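Local coordinates for dihydroorotase (Campylobacter jejuni subsp. jejuni, PDB 3PNU), which probably catalyses the reversible cyclization of N-carbamoyl-L-aspartate to dihydroorotate at a two-zinc centre, a step of de novo pyrimidine synthesis, at residues C196-L199 / K200-E203. Numbering follows the deposited sequence.
Sequences CELL and KDYE
E197 O accepts the backbone N-H of K200 at 3.0 Å, and one residue further on D201 N gives its hydrogen to L198 O, also at 3.0 Å. Both bonds run from residue i+3 back to i, as in a 3-10 turn, and both are bent at the hydrogen by much the same amount (146° for K200 N). In each the donor stands above the plane of the carbonyl it binds. E197 O has a second partner, a water that donates to it at 2.6 Å and also to D201 OD1 at 3.0 Å. The D201 carboxylate, with CG anti to its own carbonyl carbon (chi1 -64°), thus folds back over the preceding turn and is linked to E197 O by that single water.

These i+3 bonds lie in the last part of 193-201, weakly bonded as a helix here, which belongs to a beta-alpha-beta unit of the TIM barrel; from it the chain passes on into strand 205-209.

L198 CD1 meets the edge of the Y202 ring near its plane, 4.1 Å from CE2, and D201 OD2 lies equally far from the same methyl. The L198 side chain also rests on Y173 and E174 of helix 170-179, and E174 OE2 hydrogen-bonds Y202 OH, which ties the ring to that neighbouring helix. The K200 chain starts over E197 O, with CB 3.4 Å from it, then bends at chi2 (-79°) and leads away to a cation-pi contact with Y253, while K255 NZ hydrogen-bonds L199 O. Buried L199 packs on A207 of the following strand.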
ATOM      1  N   CYS A 196      -3.977 -21.130  -0.170  1.00 36.17           N
ATOM      2  CA  CYS A 196      -3.065 -22.255  -0.028  1.00 38.48           C
ATOM      3  C   CYS A 196      -3.837 -23.415   0.586  1.00 37.54           C
ATOM      4  O   CYS A 196      -3.717 -24.532   0.140  1.00 38.98           O
ATOM      5  CB  CYS A 196      -1.868 -21.914   0.850  1.00 38.02           C
ATOM      6  SG  CYS A 196      -0.795 -20.710   0.079  1.00 40.27           S
ATOM      7  N   GLU A 197      -4.640 -23.136   1.597  1.00 37.83           N
ATOM      8  CA  GLU A 197      -5.436 -24.178   2.270  1.00 39.28           C
ATOM      9  C   GLU A 197      -6.577 -24.705   1.427  1.00 38.66           C
ATOM     10  O   GLU A 197      -6.755 -25.914   1.337  1.00 39.91           O
ATOM     11  CB  GLU A 197      -5.960 -23.664   3.616  1.00 40.07           C
ATOM     12  CG  GLU A 197      -4.823 -23.502   4.636  1.00 44.81           C
ATOM     13  CD  GLU A 197      -5.242 -22.867   5.956  1.00 52.27           C
ATOM     14  OE1 GLU A 197      -6.426 -22.490   6.128  1.00 52.40           O
ATOM     15  OE2 GLU A 197      -4.355 -22.737   6.830  1.00 57.72           O
ATOM     16  N   LEU A 198      -7.330 -23.805   0.792  1.00 37.72           N
ATOM     17  CA  LEU A 198      -8.464 -24.199  -0.048  1.00 38.07           C
ATOM     18  C   LEU A 198      -8.029 -25.134  -1.181  1.00 38.91           C
ATOM     19  O   LEU A 198      -8.791 -25.970  -1.613  1.00 40.69           O
ATOM     20  CB  LEU A 198      -9.160 -22.974  -0.652  1.00 37.48           C
ATOM     21  CG  LEU A 198     -10.488 -23.215  -1.390  1.00 39.49           C
ATOM     22  CD1 LEU A 198     -11.644 -23.575  -0.406  1.00 38.93           C
ATOM     23  CD2 LEU A 198     -10.875 -22.004  -2.194  1.00 36.44           C
ATOM     24  N   LEU A 199      -6.801 -24.973  -1.653  1.00 38.98           N
ATOM     25  CA  LEU A 199      -6.245 -25.795  -2.711  1.00 39.37           C
ATOM     26  C   LEU A 199      -6.343 -27.290  -2.379  1.00 41.26           C
ATOM     27  O   LEU A 199      -6.547 -28.112  -3.274  1.00 40.04           O
ATOM     28  CB  LEU A 199      -4.777 -25.427  -2.912  1.00 36.69           C
ATOM     29  CG  LEU A 199      -3.974 -26.049  -4.047  1.00 38.84           C
ATOM     30  CD1 LEU A 199      -4.568 -25.757  -5.439  1.00 31.19           C
ATOM     31  CD2 LEU A 199      -2.504 -25.544  -3.986  1.00 38.41           C
ATOM     32  N   LYS A 200      -6.178 -27.622  -1.096  1.00 43.34           N
ATOM     33  CA  LYS A 200      -6.206 -29.010  -0.625  1.00 44.57           C
ATOM     34  C   LYS A 200      -7.619 -29.558  -0.488  1.00 44.53           C
ATOM     35  O   LYS A 200      -7.797 -30.746  -0.405  1.00 46.27           O
ATOM     36  CB  LYS A 200      -5.619 -29.100   0.782  1.00 45.44           C
ATOM     37  CG  LYS A 200      -4.266 -28.425   1.046  1.00 49.64           C
ATOM     38  CD  LYS A 200      -3.052 -29.195   0.581  1.00 50.23           C
ATOM     39  CE  LYS A 200      -1.784 -28.509   1.125  1.00 52.06           C
ATOM     40  NZ  LYS A 200      -0.537 -29.275   0.915  1.00 55.37           N
ATOM     41  N   ASP A 201      -8.631 -28.695  -0.427  1.00 45.30           N
ATOM     42  CA  ASP A 201     -10.009 -29.162  -0.206  1.00 44.24           C
ATOM     43  C   ASP A 201     -10.751 -29.678  -1.432  1.00 44.08           C
ATOM     44  O   ASP A 201     -11.772 -30.329  -1.279  1.00 44.53           O
ATOM     45  CB  ASP A 201     -10.869 -28.048   0.422  1.00 43.88           C
ATOM     46  CG  ASP A 201     -10.404 -27.633   1.825  1.00 46.74           C
ATOM     47  OD1 ASP A 201      -9.579 -28.347   2.449  1.00 47.02           O
ATOM     48  OD2 ASP A 201     -10.885 -26.568   2.302  1.00 46.41           O
ATOM     49  N   TYR A 202     -10.297 -29.374  -2.644  1.00 44.19           N
ATOM     50  CA  TYR A 202     -11.027 -29.838  -3.834  1.00 44.40           C
ATOM     51  C   TYR A 202     -10.065 -30.354  -4.880  1.00 44.68           C
ATOM     52  O   TYR A 202      -9.083 -29.694  -5.217  1.00 46.48           O
ATOM     53  CB  TYR A 202     -11.934 -28.722  -4.401  1.00 44.17           C
ATOM     54  CG  TYR A 202     -13.028 -28.278  -3.444  1.00 43.95           C
ATOM     55  CD1 TYR A 202     -14.314 -28.832  -3.499  1.00 39.31           C
ATOM     56  CD2 TYR A 202     -12.773 -27.304  -2.469  1.00 43.50           C
ATOM     57  CE1 TYR A 202     -15.327 -28.422  -2.594  1.00 37.12           C
ATOM     58  CE2 TYR A 202     -13.765 -26.890  -1.577  1.00 43.45           C
ATOM     59  CZ  TYR A 202     -15.040 -27.458  -1.640  1.00 42.86           C
ATOM     60  OH  TYR A 202     -15.997 -27.042  -0.743  1.00 42.34           O
ATOM     61  N   GLU A 203     -10.344 -31.539  -5.398  1.00 45.29           N
ATOM     62  CA  GLU A 203      -9.456 -32.167  -6.382  1.00 46.60           C
ATOM     63  C   GLU A 203      -9.307 -31.386  -7.671  1.00 44.30           C
ATOM     64  O   GLU A 203      -8.287 -31.473  -8.309  1.00 44.24           O
ATOM     65  CB  GLU A 203      -9.934 -33.582  -6.709  1.00 47.74           C
ATOM     66  CG  GLU A 203      -9.836 -34.530  -5.530  1.00 55.40           C
ATOM     67  CD  GLU A 203     -10.539 -35.848  -5.778  1.00 64.20           C
ATOM     68  OE1 GLU A 203     -10.976 -36.462  -4.785  1.00 72.25           O
ATOM     69  OE2 GLU A 203     -10.680 -36.260  -6.952  1.00 67.29           O
TER
HETATM   70  O   HOH W   1      -6.884 -27.429   3.438  1.00 62.02           O